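Local coordinates for protein thiamine pyrophosphokinase (Candida albicans, PDB 2G9Z) that catalyses the transfer of a pyrophosphate group from ATP to thiamine, giving thiamine pyrophosphate, the active form of vitamin B1, at residues A[86-91]-A[157-162]; A[95-100]-A[118-123]; A[247-252]-A[256-261]. One frame throughout, in Å; residues are numbered along the deposited sequence.

Contacts 1 and 2 are neighbours in the catalytic domain, with centres about 12 Å apart, and they touch: strands 86-90 and 122-125 lie side by side in the large mixed sheet, where C89 N meets Y122 O at 2.9 Å. In chain order strand 86-90 leads into helix 93-100, then segment 118-123, then helix 155-170, so contact 2 forms within the span that contact 1 brings together. Contact 3 follows later, its centre about 24 Å from contact 1 and about 28 Å from contact 2, reaching the same sheet through strand 246-251. Contacts 1 and 2 thus build the half whose aspartates bind magnesium, contact 3 the β-sandwich half, consistent with vitamin B1 binding.

Contact 1 (A[86-91]-A[157-162]); sequences IIVCAD and TKSIHC. With MG (magnesium ion), chain C.
This contact lies in the α/β catalytic domain of thiamine pyrophosphokinase, where helix 155-170 packs on the parallel part of the central sheet and strand 86-90 delivers a metal ligand from its C-terminal end. Helix and strand run nearly antiparallel, at 157° between their directions, and their axes come within 8.5 Å. So close an approach calls for small residues, and the nearest backbones belong to A90 and S159. The hydroxyl of S159 lies over the end of the strand, with OG 3.4 Å from A90 CB. On the side toward the strand's beginning, V88 reaches the same serine: its CG1, set anti to the backbone N (chi1 178°), stands 4.0 Å from S159 CB. A serine suits this buried place because it is small and its polar end can be satisfied within its own helix, where OG is hydrogen-bonded to the carbonyl oxygen of D155, one turn back. The strand meets it mainly with methyl groups, A90 CB and V88 CG1. V88 also touches I163 a turn further along the helix, and V124 and L67 of the flanking strands touch both V88 and S159. Just past A90 the chain leaves the sheet and D91 turns its carboxylate to a magnesium ion that D126, D128 and D155 also bind, so strand and helix each bring an aspartate to one site. The main-chain N-H groups of I130 and S129 hold the two oxygens of D91, which steadies the carboxylate as D91 OD2 binds magnesium at 2.3 Å; a water is another ligand of the ion, its oxygen 2.4 Å from the metal.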
loop_
_atom_site.group_PDB
_atom_site.type_symbol
_atom_site.label_atom_id
_atom_site.label_comp_id
_atom_site.label_asym_id
_atom_site.label_seq_id
_atom_site.Cartn_x
_atom_site.Cartn_y
_atom_site.Cartn_z
ATOM N N ILE A 86 0.950 3.483 -26.738
ATOM C CA ILE A 86 0.030 4.528 -26.299
ATOM C C ILE A 86 0.369 4.962 -24.877
ATOM O O ILE A 86 0.745 4.135 -24.044
ATOM C CB ILE A 86 -1.434 4.014 -26.326
ATOM C CG1 ILE A 86 -1.927 3.899 -27.771
ATOM C CG2 ILE A 86 -2.336 4.932 -25.519
ATOM C CD1 ILE A 86 -2.140 5.228 -28.462
ATOM N N ILE A 87 0.250 6.260 -24.613
ATOM C CA ILE A 87 0.513 6.808 -23.288
ATOM C C ILE A 87 -0.740 7.536 -22.813
ATOM O O ILE A 87 -1.304 8.359 -23.538
ATOM C CB ILE A 87 1.685 7.819 -23.286
ATOM C CG1 ILE A 87 2.997 7.136 -23.684
ATOM C CG2 ILE A 87 1.836 8.426 -21.896
ATOM C CD1 ILE A 87 3.186 6.947 -25.172
ATOM N N VAL A 88 -1.170 7.231 -21.593
ATOM C CA VAL A 88 -2.359 7.850 -21.013
ATOM C C VAL A 88 -2.062 8.490 -19.662
ATOM O O VAL A 88 -1.434 7.868 -18.804
ATOM C CB VAL A 88 -3.474 6.804 -20.786
ATOM C CG1 VAL A 88 -4.691 7.465 -20.141
ATOM C CG2 VAL A 88 -3.840 6.132 -22.095
ATOM N N CYS A 89 -2.508 9.730 -19.474
ATOM C CA CYS A 89 -2.328 10.413 -18.199
ATOM C C CYS A 89 -3.673 10.455 -17.492
ATOM O O CYS A 89 -4.676 10.873 -18.071
ATOM C CB CYS A 89 -1.837 11.852 -18.384
ATOM S SG CYS A 89 -0.142 12.025 -18.925
ATOM N N ALA A 90 -3.702 10.002 -16.247
ATOM C CA ALA A 90 -4.931 10.035 -15.470
ATOM C C ALA A 90 -4.940 11.369 -14.729
ATOM O O ALA A 90 -4.222 11.539 -13.747
ATOM C CB ALA A 90 -4.964 8.869 -14.473
ATOM N N ASP A 91 -5.731 12.319 -15.223
ATOM C CA ASP A 91 -5.855 13.647 -14.618
ATOM C C ASP A 91 -4.507 14.222 -14.184
ATOM O O ASP A 91 -3.670 14.547 -15.024
ATOM C CB ASP A 91 -6.808 13.592 -13.418
ATOM C CG ASP A 91 -7.252 14.975 -12.951
ATOM O OD1 ASP A 91 -6.751 15.986 -13.473
ATOM O OD2 ASP A 91 -8.107 15.059 -12.053
ATOM N N THR A 157 -9.592 3.992 -13.092
ATOM C CA THR A 157 -10.554 3.163 -13.805
ATOM C C THR A 157 -10.999 3.802 -15.116
ATOM O O THR A 157 -11.080 3.130 -16.143
ATOM C CB THR A 157 -11.779 2.874 -12.917
ATOM O OG1 THR A 157 -11.351 2.171 -11.742
ATOM C CG2 THR A 157 -12.790 2.014 -13.663
ATOM N N LYS A 158 -11.286 5.100 -15.084
ATOM C CA LYS A 158 -11.697 5.798 -16.297
ATOM C C LYS A 158 -10.604 5.686 -17.350
ATOM O O LYS A 158 -10.895 5.538 -18.537
ATOM C CB LYS A 158 -11.996 7.269 -15.992
ATOM C CG LYS A 158 -13.237 7.454 -15.123
ATOM C CD LYS A 158 -13.312 8.848 -14.526
ATOM C CE LYS A 158 -14.539 8.984 -13.635
ATOM N NZ LYS A 158 -14.642 10.312 -12.979
ATOM N N SER A 159 -9.345 5.741 -16.915
ATOM C CA SER A 159 -8.216 5.630 -17.838
ATOM C C SER A 159 -8.111 4.225 -18.426
ATOM O O SER A 159 -7.837 4.062 -19.619
ATOM C CB SER A 159 -6.897 5.989 -17.134
ATOM O OG SER A 159 -6.849 7.368 -16.816
ATOM N N ILE A 160 -8.302 3.212 -17.584
ATOM C CA ILE A 160 -8.241 1.831 -18.047
ATOM C C ILE A 160 -9.318 1.616 -19.111
ATOM O O ILE A 160 -9.068 1.011 -20.152
ATOM C CB ILE A 160 -8.466 0.830 -16.884
ATOM C CG1 ILE A 160 -7.265 0.852 -15.933
ATOM C CG2 ILE A 160 -8.688 -0.578 -17.439
ATOM C CD1 ILE A 160 -5.956 0.387 -16.567
ATOM N N HIS A 161 -10.517 2.114 -18.842
ATOM C CA HIS A 161 -11.621 1.988 -19.788
ATOM C C HIS A 161 -11.255 2.658 -21.104
ATOM O O HIS A 161 -11.559 2.145 -22.183
ATOM C CB HIS A 161 -12.882 2.623 -19.207
ATOM C CG HIS A 161 -13.641 1.718 -18.290
ATOM N ND1 HIS A 161 -14.517 2.187 -17.335
ATOM C CD2 HIS A 161 -13.664 0.367 -18.192
ATOM C CE1 HIS A 161 -15.045 1.165 -16.687
ATOM N NE2 HIS A 161 -14.545 0.049 -17.187
ATOM N N CYS A 162 -10.607 3.813 -21.011
ATOM C CA CYS A 162 -10.182 4.535 -22.199
ATOM C C CYS A 162 -9.186 3.676 -22.976
ATOM O O CYS A 162 -9.227 3.617 -24.205
ATOM C CB CYS A 162 -9.530 5.862 -21.807
ATOM S SG CYS A 162 -8.639 6.676 -23.145
HETATM MG MG MG C . -9.162 13.575 -10.578
HETATM O O HOH W 1 -7.327 13.371 -9.101
#

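Contact 2 (A[95-100]-A[118-123]); sequences NSLYEY and YIPDYI
L97 carries the helix side of this contact through a single methyl group. Its CD2 lies 3.8 Å from P120 CD and somewhat farther, 4.1 Å, from P120 CG, so the methyl rests against the CD-CG side of the proline ring as the two side chains slant past each other. The same CD2 also approaches the main chain, 3.8 Å from Y118 O. With CG anti to the backbone N (chi1 174°), the leucine reaches outward from its helix into the loop that leads up to strand 122-125. Proline suits the facing place: it is compact, apolar and rigid, and without an N-H it presents no buried donor to the leucine. This is helix-on-sheet packing in the α/β catalytic domain, in which helix 93-100, following directly on strand 86-90, lies over the entry to the next strand of the sheet. C89 of strand 86-90 touches both L97 and P120, and so does Y138 of helix 132-139. L97 also meets L77 and W81 of helix 77-81. The ring of Y118 leads away from L97 and meets W81 edge-to-face, while the carbonyl of P120 is held by the hydroxyl of S143.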
loop_
_atom_site.group_PDB
_atom_site.type_symbol
_atom_site.label_atom_id
_atom_site.label_comp_id
_atom_site.label_asym_id
_atom_site.label_seq_id
_atom_site.Cartn_x
_atom_site.Cartn_y
_atom_site.Cartn_z
ATOM N N ASN A 95 0.255 16.600 -14.955
ATOM C CA ASN A 95 1.140 17.531 -14.256
ATOM C C ASN A 95 2.468 16.836 -14.004
ATOM O O ASN A 95 3.541 17.408 -14.218
ATOM C CB ASN A 95 0.556 17.953 -12.902
ATOM C CG ASN A 95 -0.790 18.637 -13.026
ATOM O OD1 ASN A 95 -1.110 19.224 -14.056
ATOM N ND2 ASN A 95 -1.579 18.584 -11.960
ATOM N N SER A 96 2.380 15.594 -13.533
ATOM C CA SER A 96 3.560 14.793 -13.238
ATOM C C SER A 96 4.432 14.676 -14.482
ATOM O O SER A 96 5.657 14.812 -14.415
ATOM C CB SER A 96 3.139 13.399 -12.761
ATOM O OG SER A 96 2.253 13.488 -11.653
ATOM N N LEU A 97 3.792 14.418 -15.619
ATOM C CA LEU A 97 4.507 14.297 -16.882
ATOM C C LEU A 97 5.125 15.638 -17.255
ATOM O O LEU A 97 6.283 15.710 -17.660
ATOM C CB LEU A 97 3.553 13.855 -17.995
ATOM C CG LEU A 97 4.137 13.825 -19.410
ATOM C CD1 LEU A 97 5.310 12.859 -19.465
ATOM C CD2 LEU A 97 3.056 13.409 -20.399
ATOM N N TYR A 98 4.338 16.696 -17.109
ATOM C CA TYR A 98 4.779 18.049 -17.429
ATOM C C TYR A 98 6.014 18.450 -16.619
ATOM O O TYR A 98 7.027 18.858 -17.180
ATOM C CB TYR A 98 3.644 19.040 -17.148
ATOM C CG TYR A 98 3.928 20.465 -17.587
ATOM C CD1 TYR A 98 3.606 20.897 -18.873
ATOM C CD2 TYR A 98 4.524 21.378 -16.715
ATOM C CE1 TYR A 98 3.867 22.206 -19.283
ATOM C CE2 TYR A 98 4.792 22.685 -17.112
ATOM C CZ TYR A 98 4.460 23.093 -18.396
ATOM O OH TYR A 98 4.719 24.385 -18.793
ATOM N N GLU A 99 5.918 18.323 -15.299
ATOM C CA GLU A 99 6.998 18.698 -14.386
ATOM C C GLU A 99 8.276 17.879 -14.523
ATOM O O GLU A 99 9.344 18.319 -14.094
ATOM C CB GLU A 99 6.498 18.626 -12.940
ATOM C CG GLU A 99 5.232 19.435 -12.699
ATOM C CD GLU A 99 4.683 19.271 -11.296
ATOM O OE1 GLU A 99 4.561 18.116 -10.833
ATOM O OE2 GLU A 99 4.358 20.297 -10.660
ATOM N N TYR A 100 8.172 16.693 -15.113
ATOM C CA TYR A 100 9.333 15.827 -15.299
ATOM C C TYR A 100 10.411 16.535 -16.116
ATOM O O TYR A 100 11.606 16.288 -15.941
ATOM C CB TYR A 100 8.922 14.547 -16.026
ATOM C CG TYR A 100 10.046 13.561 -16.243
ATOM C CD1 TYR A 100 10.510 12.758 -15.200
ATOM C CD2 TYR A 100 10.632 13.412 -17.499
ATOM C CE1 TYR A 100 11.523 11.829 -15.405
ATOM C CE2 TYR A 100 11.647 12.487 -17.714
ATOM C CZ TYR A 100 12.086 11.697 -16.662
ATOM O OH TYR A 100 13.067 10.764 -16.878
ATOM N N TYR A 118 7.093 14.564 -25.967
ATOM C CA TYR A 118 6.382 13.522 -25.247
ATOM C C TYR A 118 4.975 13.963 -24.887
ATOM O O TYR A 118 4.689 14.320 -23.743
ATOM C CB TYR A 118 7.187 13.151 -24.004
ATOM C CG TYR A 118 8.590 12.713 -24.362
ATOM C CD1 TYR A 118 8.860 11.390 -24.708
ATOM C CD2 TYR A 118 9.635 13.637 -24.426
ATOM C CE1 TYR A 118 10.137 10.997 -25.113
ATOM C CE2 TYR A 118 10.914 13.255 -24.831
ATOM C CZ TYR A 118 11.157 11.934 -25.172
ATOM O OH TYR A 118 12.415 11.552 -25.576
ATOM N N ILE A 119 4.102 13.939 -25.889
ATOM C CA ILE A 119 2.714 14.329 -25.704
ATOM C C ILE A 119 1.897 13.066 -25.493
ATOM O O ILE A 119 1.960 12.135 -26.293
ATOM C CB ILE A 119 2.167 15.073 -26.943
ATOM C CG1 ILE A 119 3.119 16.209 -27.342
ATOM C CG2 ILE A 119 0.784 15.616 -26.647
ATOM C CD1 ILE A 119 3.363 17.237 -26.253
ATOM N N PRO A 120 1.120 13.015 -24.406
ATOM C CA PRO A 120 0.311 11.824 -24.147
ATOM C C PRO A 120 -0.831 11.681 -25.149
ATOM O O PRO A 120 -1.405 12.673 -25.604
ATOM C CB PRO A 120 -0.181 12.058 -22.722
ATOM C CG PRO A 120 -0.368 13.542 -22.688
ATOM C CD PRO A 120 0.877 14.054 -23.389
ATOM N N ASP A 121 -1.149 10.440 -25.495
ATOM C CA ASP A 121 -2.229 10.165 -26.431
ATOM C C ASP A 121 -3.574 10.582 -25.848
ATOM O O ASP A 121 -4.397 11.185 -26.537
ATOM C CB ASP A 121 -2.247 8.680 -26.776
ATOM C CG ASP A 121 -1.042 8.264 -27.589
ATOM O OD1 ASP A 121 -1.107 8.367 -28.831
ATOM O OD2 ASP A 121 -0.025 7.854 -26.987
ATOM N N TYR A 122 -3.790 10.265 -24.574
ATOM C CA TYR A 122 -5.040 10.598 -23.899
ATOM C C TYR A 122 -4.797 11.156 -22.500
ATOM O O TYR A 122 -3.840 10.776 -21.826
ATOM C CB TYR A 122 -5.920 9.349 -23.740
ATOM C CG TYR A 122 -6.347 8.653 -25.012
ATOM C CD1 TYR A 122 -7.555 8.975 -25.639
ATOM C CD2 TYR A 122 -5.571 7.636 -25.562
ATOM C CE1 TYR A 122 -7.980 8.292 -26.779
ATOM C CE2 TYR A 122 -5.982 6.949 -26.705
ATOM C CZ TYR A 122 -7.187 7.282 -27.304
ATOM O OH TYR A 122 -7.593 6.596 -28.421
ATOM N N ILE A 123 -5.674 12.055 -22.076
ATOM C CA ILE A 123 -5.633 12.628 -20.734
ATOM C C ILE A 123 -7.078 12.479 -20.280
ATOM O O ILE A 123 -7.971 13.088 -20.869
ATOM C CB ILE A 123 -5.258 14.118 -20.739
ATOM C CG1 ILE A 123 -3.809 14.294 -21.201
ATOM C CG2 ILE A 123 -5.447 14.695 -19.341
ATOM C CD1 ILE A 123 -3.357 15.743 -21.258
#

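Contact 3 (A[247-252]-A[256-261]); sequences IIFLLK and NYISYK
N256 lays its carboxamide against the main chain of K252, and the two join by a pair of hydrogen bonds that close a small ring. K252 N gives its hydrogen to N256 OD1 at 2.9 Å, and N256 ND2 returns one to K252 O at 2.8 Å. Neither bond is quite straight, with N-H...O angles of 157° and 152°, and in each the donor is tilted out of the carbonyl plane. Asparagine fits because its amide carries a donor and an acceptor side by side, matching the N-H and C=O of one residue. Its side chain thus reads a backbone that has just left its strand, and the two bonds together fix the rotation of the amide. Both of its polar atoms have further partners: N45 donates to OD1, and ND2 reaches the carbonyl of V325, so the buried amide is well satisfied. The lysine itself is used here for its backbone, its ammonium group being bound by the carbonyl of P235.

Beyond the amide the contact becomes apolar. L251 CD2 lies 3.9 Å from I258 CD1, the two side chains crossing at about a right angle. L251 CD2 also lies 4.0 Å from N256 CB. Farther along, F249 CE2 approaches I258 CG1 more loosely, at 4.4 Å. Branched and aromatic residues suit this interior, which I47 of strand 45-47 helps to fill by touching F249, L251 and N256.

The strands run roughly antiparallel, yet their axes come no nearer than 9.2 Å and they belong to different sheets: 246-251 to the large mixed sheet, 254-259 to a second, smaller one. The connection is a β-arch, here joining the two facing sheets of a β-sandwich, consistent with the vitamin B1-binding part of thiamine pyrophosphokinases.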
loop_
_atom_site.group_PDB
_atom_site.type_symbol
_atom_site.label_atom_id
_atom_site.label_comp_id
_atom_site.label_asym_id
_atom_site.label_seq_id
_atom_site.Cartn_x
_atom_site.Cartn_y
_atom_site.Cartn_z
ATOM N N ILE A 247 8.332 -3.162 -8.580
ATOM C CA ILE A 247 7.422 -3.469 -9.666
ATOM C C ILE A 247 6.439 -4.447 -9.028
ATOM O O ILE A 247 6.836 -5.366 -8.299
ATOM C CB ILE A 247 8.134 -4.117 -10.869
ATOM C CG1 ILE A 247 7.132 -4.309 -12.009
ATOM C CG2 ILE A 247 8.774 -5.443 -10.465
ATOM C CD1 ILE A 247 7.779 -4.594 -13.348
ATOM N N ILE A 248 5.156 -4.234 -9.293
ATOM C CA ILE A 248 4.103 -5.046 -8.707
ATOM C C ILE A 248 3.245 -5.645 -9.805
ATOM O O ILE A 248 2.835 -4.953 -10.739
ATOM C CB ILE A 248 3.243 -4.168 -7.773
ATOM C CG1 ILE A 248 4.164 -3.486 -6.757
ATOM C CG2 ILE A 248 2.167 -5.002 -7.084
ATOM C CD1 ILE A 248 3.484 -2.439 -5.900
ATOM N N PHE A 249 2.989 -6.941 -9.699
ATOM C CA PHE A 249 2.200 -7.632 -10.706
ATOM C C PHE A 249 1.458 -8.793 -10.090
ATOM O O PHE A 249 1.614 -9.102 -8.903
ATOM C CB PHE A 249 3.094 -8.129 -11.853
ATOM C CG PHE A 249 4.302 -8.894 -11.399
ATOM C CD1 PHE A 249 5.429 -8.227 -10.927
ATOM C CD2 PHE A 249 4.306 -10.287 -11.417
ATOM C CE1 PHE A 249 6.543 -8.941 -10.478
ATOM C CE2 PHE A 249 5.410 -11.007 -10.972
ATOM C CZ PHE A 249 6.530 -10.333 -10.500
ATOM N N LEU A 250 0.656 -9.453 -10.909
ATOM C CA LEU A 250 -0.140 -10.552 -10.414
ATOM C C LEU A 250 0.366 -11.913 -10.849
ATOM O O LEU A 250 0.700 -12.124 -12.012
ATOM C CB LEU A 250 -1.591 -10.368 -10.872
ATOM C CG LEU A 250 -2.691 -11.123 -10.123
ATOM C CD1 LEU A 250 -2.778 -10.604 -8.697
ATOM C CD2 LEU A 250 -4.028 -10.928 -10.835
ATOM N N LEU A 251 0.449 -12.823 -9.891
ATOM C CA LEU A 251 0.839 -14.190 -10.176
ATOM C C LEU A 251 -0.526 -14.822 -10.411
ATOM O O LEU A 251 -1.473 -14.546 -9.675
ATOM C CB LEU A 251 1.530 -14.824 -8.968
ATOM C CG LEU A 251 2.914 -14.270 -8.624
ATOM C CD1 LEU A 251 3.424 -14.929 -7.356
ATOM C CD2 LEU A 251 3.870 -14.533 -9.782
ATOM N N LYS A 252 -0.645 -15.647 -11.443
ATOM C CA LYS A 252 -1.931 -16.255 -11.748
ATOM C C LYS A 252 -2.106 -17.651 -11.180
ATOM O O LYS A 252 -1.156 -18.428 -11.114
ATOM C CB LYS A 252 -2.141 -16.310 -13.262
ATOM C CG LYS A 252 -2.078 -14.959 -13.970
ATOM C CD LYS A 252 -2.606 -15.092 -15.386
ATOM C CE LYS A 252 -2.704 -13.743 -16.090
ATOM N NZ LYS A 252 -3.608 -13.838 -17.281
ATOM N N ASN A 256 3.541 -20.351 -12.249
ATOM C CA ASN A 256 4.053 -19.116 -12.829
ATOM C C ASN A 256 5.566 -19.219 -12.929
ATOM O O ASN A 256 6.231 -19.602 -11.971
ATOM C CB ASN A 256 3.714 -17.907 -11.941
ATOM C CG ASN A 256 2.228 -17.620 -11.875
ATOM O OD1 ASN A 256 1.665 -16.923 -12.731
ATOM N ND2 ASN A 256 1.581 -18.161 -10.858
ATOM N N TYR A 257 6.111 -18.891 -14.090
ATOM C CA TYR A 257 7.553 -18.908 -14.266
ATOM C C TYR A 257 7.956 -17.465 -14.530
ATOM O O TYR A 257 7.570 -16.884 -15.542
ATOM C CB TYR A 257 7.961 -19.801 -15.444
ATOM C CG TYR A 257 9.438 -19.715 -15.788
ATOM C CD1 TYR A 257 10.414 -19.900 -14.810
ATOM C CD2 TYR A 257 9.857 -19.442 -17.091
ATOM C CE1 TYR A 257 11.774 -19.813 -15.119
ATOM C CE2 TYR A 257 11.213 -19.352 -17.413
ATOM C CZ TYR A 257 12.164 -19.538 -16.425
ATOM O OH TYR A 257 13.503 -19.448 -16.738
ATOM N N ILE A 258 8.696 -16.879 -13.596
ATOM C CA ILE A 258 9.145 -15.499 -13.732
ATOM C C ILE A 258 10.590 -15.558 -14.198
ATOM O O ILE A 258 11.430 -16.133 -13.515
ATOM C CB ILE A 258 9.079 -14.741 -12.378
ATOM C CG1 ILE A 258 7.634 -14.659 -11.877
ATOM C CG2 ILE A 258 9.641 -13.339 -12.540
ATOM C CD1 ILE A 258 7.064 -15.978 -11.380
ATOM N N SER A 259 10.880 -14.973 -15.359
ATOM C CA SER A 259 12.240 -15.005 -15.889
ATOM C C SER A 259 12.791 -13.638 -16.265
ATOM O O SER A 259 12.044 -12.685 -16.484
ATOM C CB SER A 259 12.314 -15.934 -17.106
ATOM O OG SER A 259 11.560 -15.420 -18.189
ATOM N N TYR A 260 14.116 -13.568 -16.340
ATOM C CA TYR A 260 14.839 -12.349 -16.677
ATOM C C TYR A 260 16.261 -12.752 -17.069
ATOM O O TYR A 260 16.709 -13.839 -16.714
ATOM C CB TYR A 260 14.871 -11.419 -15.463
ATOM C CG TYR A 260 14.940 -12.169 -14.148
ATOM C CD1 TYR A 260 13.778 -12.469 -13.435
ATOM C CD2 TYR A 260 16.153 -12.643 -13.658
ATOM C CE1 TYR A 260 13.825 -13.228 -12.272
ATOM C CE2 TYR A 260 16.213 -13.404 -12.495
ATOM C CZ TYR A 260 15.044 -13.695 -11.810
ATOM O OH TYR A 260 15.084 -14.481 -10.683
ATOM N N LYS A 261 16.965 -11.889 -17.801
ATOM C CA LYS A 261 18.339 -12.184 -18.228
ATOM C C LYS A 261 19.143 -12.627 -17.010
ATOM O O LYS A 261 19.727 -13.708 -16.997
ATOM C CB LYS A 261 18.979 -10.943 -18.857
ATOM C CG LYS A 261 20.462 -11.074 -19.142
ATOM C CD LYS A 261 21.068 -9.715 -19.484
ATOM C CE LYS A 261 22.569 -9.815 -19.697
ATOM N NZ LYS A 261 22.903 -10.700 -20.848
#